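Local coordinates for bromodomain adjacent to zinc finger domain protein 2B (Homo sapiens, PDB 6FI1) that probably reads chromatin by binding histone H3 tails through its zinc-binding PHD finger, the domain present here with a small-molecule fragment bound, at residues L20-D25 against G46-P51. Residues are numbered along the deposited sequence; the frame is centred on the assembly and turned at random.
Sequences LLLLCD and GDWFCP. With ZN (zinc ion), chain D; D3H (~{N}-(4-aminophenyl)-2-azanyl-ethanamide), chain E.
Cys24 and Cys50 meet at a zinc ion in this PHD finger, joining the end of strand 21-23 to the residues that lead into helix 51-57. Cys24 SG lies 2.4 Å from the zinc, Cys50 SG binds it as well, and Cys27 and Cys53 complete a four-cysteine site. The Cys24 thiolate has a second partner: Cys50 N donates to SG with an N-H...S angle of 163°, a bond that probably tempers the charge on the sulfur. With chi1 at 161°, the Cys24 sulfur points away from its own backbone N, within range of both the metal and the Cys50 amide.

One backbone-to-backbone bond crosses the contact, Asp25 N to Trp48 O, 2.8 Å long with an N-H...O angle of 157°. Trp48 N donates weakly to Asp25 OD2, 3.4 Å away. The same OD2 accepts a hydrogen bond from the ligand amine D3H N2 at 2.7 Å, which also donates to Leu23 O. With Leu23 N donating to D3H O1, the fragment is held by Leu23, by the Asp25 carboxylate two residues on, and by a further bond to Glu19 O. This site is consistent with the groove where PHD fingers take up the histone H3 N-terminus, the amine lying beside an acidic side chain. Asp47 OD1 approaches Asp25 OD2 to 2.8 Å, the two carboxylate planes being almost perpendicular.

Much of the apolar packing comes from Leu22, which covers one face of the Trp48 indole. Its CB sits 3.7 Å from the five-membered ring centroid in a CH-pi contact, while CD1 extends over the ring system, 3.5 Å from Trp48 CE2.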
loop_
_atom_site.group_PDB
_atom_site.type_symbol
_atom_site.label_atom_id
_atom_site.label_comp_id
_atom_site.label_asym_id
_atom_site.label_seq_id
_atom_site.Cartn_x
_atom_site.Cartn_y
_atom_site.Cartn_z
ATOM N N LEU A 20 -2.662 3.551 -8.441
ATOM C CA LEU A 20 -2.001 4.291 -7.363
ATOM C C LEU A 20 -2.070 3.594 -6.011
ATOM O O LEU A 20 -1.858 4.211 -4.980
ATOM C CB LEU A 20 -2.622 5.676 -7.260
ATOM C CG LEU A 20 -2.507 6.614 -8.460
ATOM C CD1 LEU A 20 -3.226 7.894 -8.074
ATOM C CD2 LEU A 20 -1.067 6.909 -8.881
ATOM N N LEU A 21 -2.360 2.308 -6.023
ATOM C CA LEU A 21 -2.588 1.563 -4.809
ATOM C C LEU A 21 -1.350 0.746 -4.542
ATOM O O LEU A 21 -1.057 -0.179 -5.261
ATOM C CB LEU A 21 -3.829 0.677 -4.953
ATOM C CG LEU A 21 -4.399 0.006 -3.682
ATOM C CD1 LEU A 21 -4.711 0.922 -2.496
ATOM C CD2 LEU A 21 -5.674 -0.732 -4.055
ATOM N N LEU A 22 -0.600 1.108 -3.518
ATOM C CA LEU A 22 0.588 0.352 -3.167
ATOM C C LEU A 22 0.243 -0.839 -2.276
ATOM O O LEU A 22 -0.199 -0.648 -1.151
ATOM C CB LEU A 22 1.574 1.250 -2.446
ATOM C CG LEU A 22 1.961 2.522 -3.184
ATOM C CD1 LEU A 22 2.991 3.275 -2.349
ATOM C CD2 LEU A 22 2.496 2.252 -4.584
ATOM N N LEU A 23 0.418 -2.051 -2.797
ATOM C CA LEU A 23 0.342 -3.288 -2.000
ATOM C C LEU A 23 1.695 -3.477 -1.333
ATOM O O LEU A 23 2.698 -3.576 -2.023
ATOM C CB LEU A 23 0.028 -4.493 -2.903
ATOM C CG LEU A 23 -0.472 -5.813 -2.274
ATOM C CD1 LEU A 23 -1.287 -6.600 -3.302
ATOM C CD2 LEU A 23 0.626 -6.729 -1.719
ATOM N N CYS A 24 1.741 -3.523 -0.009
ATOM C CA CYS A 24 3.010 -3.755 0.691
ATOM C C CYS A 24 3.389 -5.213 0.583
ATOM O O CYS A 24 2.619 -6.068 0.983
ATOM C CB CYS A 24 2.957 -3.327 2.160
ATOM S SG CYS A 24 4.257 -4.091 3.156
ATOM N N ASP A 25 4.585 -5.507 0.090
ATOM C CA ASP A 25 5.019 -6.908 -0.050
ATOM C C ASP A 25 5.493 -7.586 1.213
ATOM O O ASP A 25 5.787 -8.772 1.183
ATOM C CB ASP A 25 6.085 -7.030 -1.122
ATOM C CG ASP A 25 5.528 -6.770 -2.485
ATOM O OD1 ASP A 25 4.776 -7.643 -2.999
ATOM O OD2 ASP A 25 5.815 -5.685 -3.016
ATOM N N GLY A 46 9.654 -1.043 -8.365
ATOM C CA GLY A 46 9.624 -2.466 -8.050
ATOM C C GLY A 46 8.784 -2.717 -6.816
ATOM O O GLY A 46 7.565 -2.500 -6.853
ATOM N N ASP A 47 9.446 -3.121 -5.720
ATOM C CA ASP A 47 8.794 -3.613 -4.500
ATOM C C ASP A 47 8.605 -2.595 -3.360
ATOM O O ASP A 47 9.490 -1.791 -3.054
ATOM C CB ASP A 47 9.541 -4.849 -3.963
ATOM C CG ASP A 47 9.120 -6.140 -4.667
ATOM O OD1 ASP A 47 7.920 -6.495 -4.628
ATOM O OD2 ASP A 47 9.990 -6.799 -5.282
ATOM N N TRP A 48 7.451 -2.690 -2.701
ATOM C CA TRP A 48 7.005 -1.714 -1.712
ATOM C C TRP A 48 6.961 -2.307 -0.298
ATOM O O TRP A 48 6.237 -3.262 -0.010
ATOM C CB TRP A 48 5.610 -1.213 -2.098
ATOM C CG TRP A 48 5.013 -0.275 -1.125
ATOM C CD1 TRP A 48 3.852 -0.423 -0.410
ATOM C CD2 TRP A 48 5.566 0.958 -0.741
ATOM N NE1 TRP A 48 3.656 0.665 0.398
ATOM C CE2 TRP A 48 4.703 1.527 0.212
ATOM C CE3 TRP A 48 6.717 1.652 -1.118
ATOM C CZ2 TRP A 48 4.963 2.756 0.791
ATOM C CZ3 TRP A 48 6.965 2.858 -0.559
ATOM C CH2 TRP A 48 6.102 3.410 0.383
ATOM N N PHE A 49 7.738 -1.736 0.596
ATOM C CA PHE A 49 7.594 -2.075 1.976
ATOM C C PHE A 49 6.993 -0.879 2.674
ATOM O O PHE A 49 7.504 0.243 2.558
ATOM C CB PHE A 49 8.914 -2.513 2.523
ATOM C CG PHE A 49 9.401 -3.781 1.892
ATOM C CD1 PHE A 49 8.947 -5.025 2.347
ATOM C CD2 PHE A 49 10.291 -3.751 0.811
ATOM C CE1 PHE A 49 9.394 -6.205 1.752
ATOM C CE2 PHE A 49 10.736 -4.928 0.231
ATOM C CZ PHE A 49 10.283 -6.154 0.702
ATOM N N CYS A 50 5.872 -1.145 3.352
ATOM C CA CYS A 50 5.078 -0.136 4.030
ATOM C C CYS A 50 5.889 0.398 5.201
ATOM O O CYS A 50 6.828 -0.260 5.660
ATOM C CB CYS A 50 3.739 -0.703 4.534
ATOM S SG CYS A 50 3.809 -1.599 6.103
ATOM N N PRO A 51 5.532 1.592 5.685
ATOM C CA PRO A 51 6.264 2.209 6.801
ATOM C C PRO A 51 6.369 1.310 8.049
ATOM O O PRO A 51 7.415 1.268 8.695
ATOM C CB PRO A 51 5.438 3.473 7.106
ATOM C CG PRO A 51 4.547 3.684 5.914
ATOM C CD PRO A 51 4.302 2.344 5.346
HETATM ZN ZN ZN D . 3.765 -3.828 5.448
HETATM C C4 D3H E . 3.220 -0.822 -7.833
HETATM C C5 D3H E . 1.935 -0.300 -7.557
HETATM C C6 D3H E . 1.253 0.475 -8.492
HETATM C C7 D3H E . 3.540 -2.164 -5.857
HETATM C C8 D3H E . 4.621 -3.024 -5.154
HETATM N N1 D3H E . 3.980 -1.596 -7.018
HETATM N N2 D3H E . 4.018 -4.107 -4.350
HETATM C C3 D3H E . 3.786 -0.528 -9.079
HETATM N N3 D3H E . 1.226 1.498 -10.635
HETATM C C2 D3H E . 3.110 0.258 -10.011
HETATM C C1 D3H E . 1.846 0.754 -9.726
HETATM O O1 D3H E . 2.413 -2.070 -5.357
#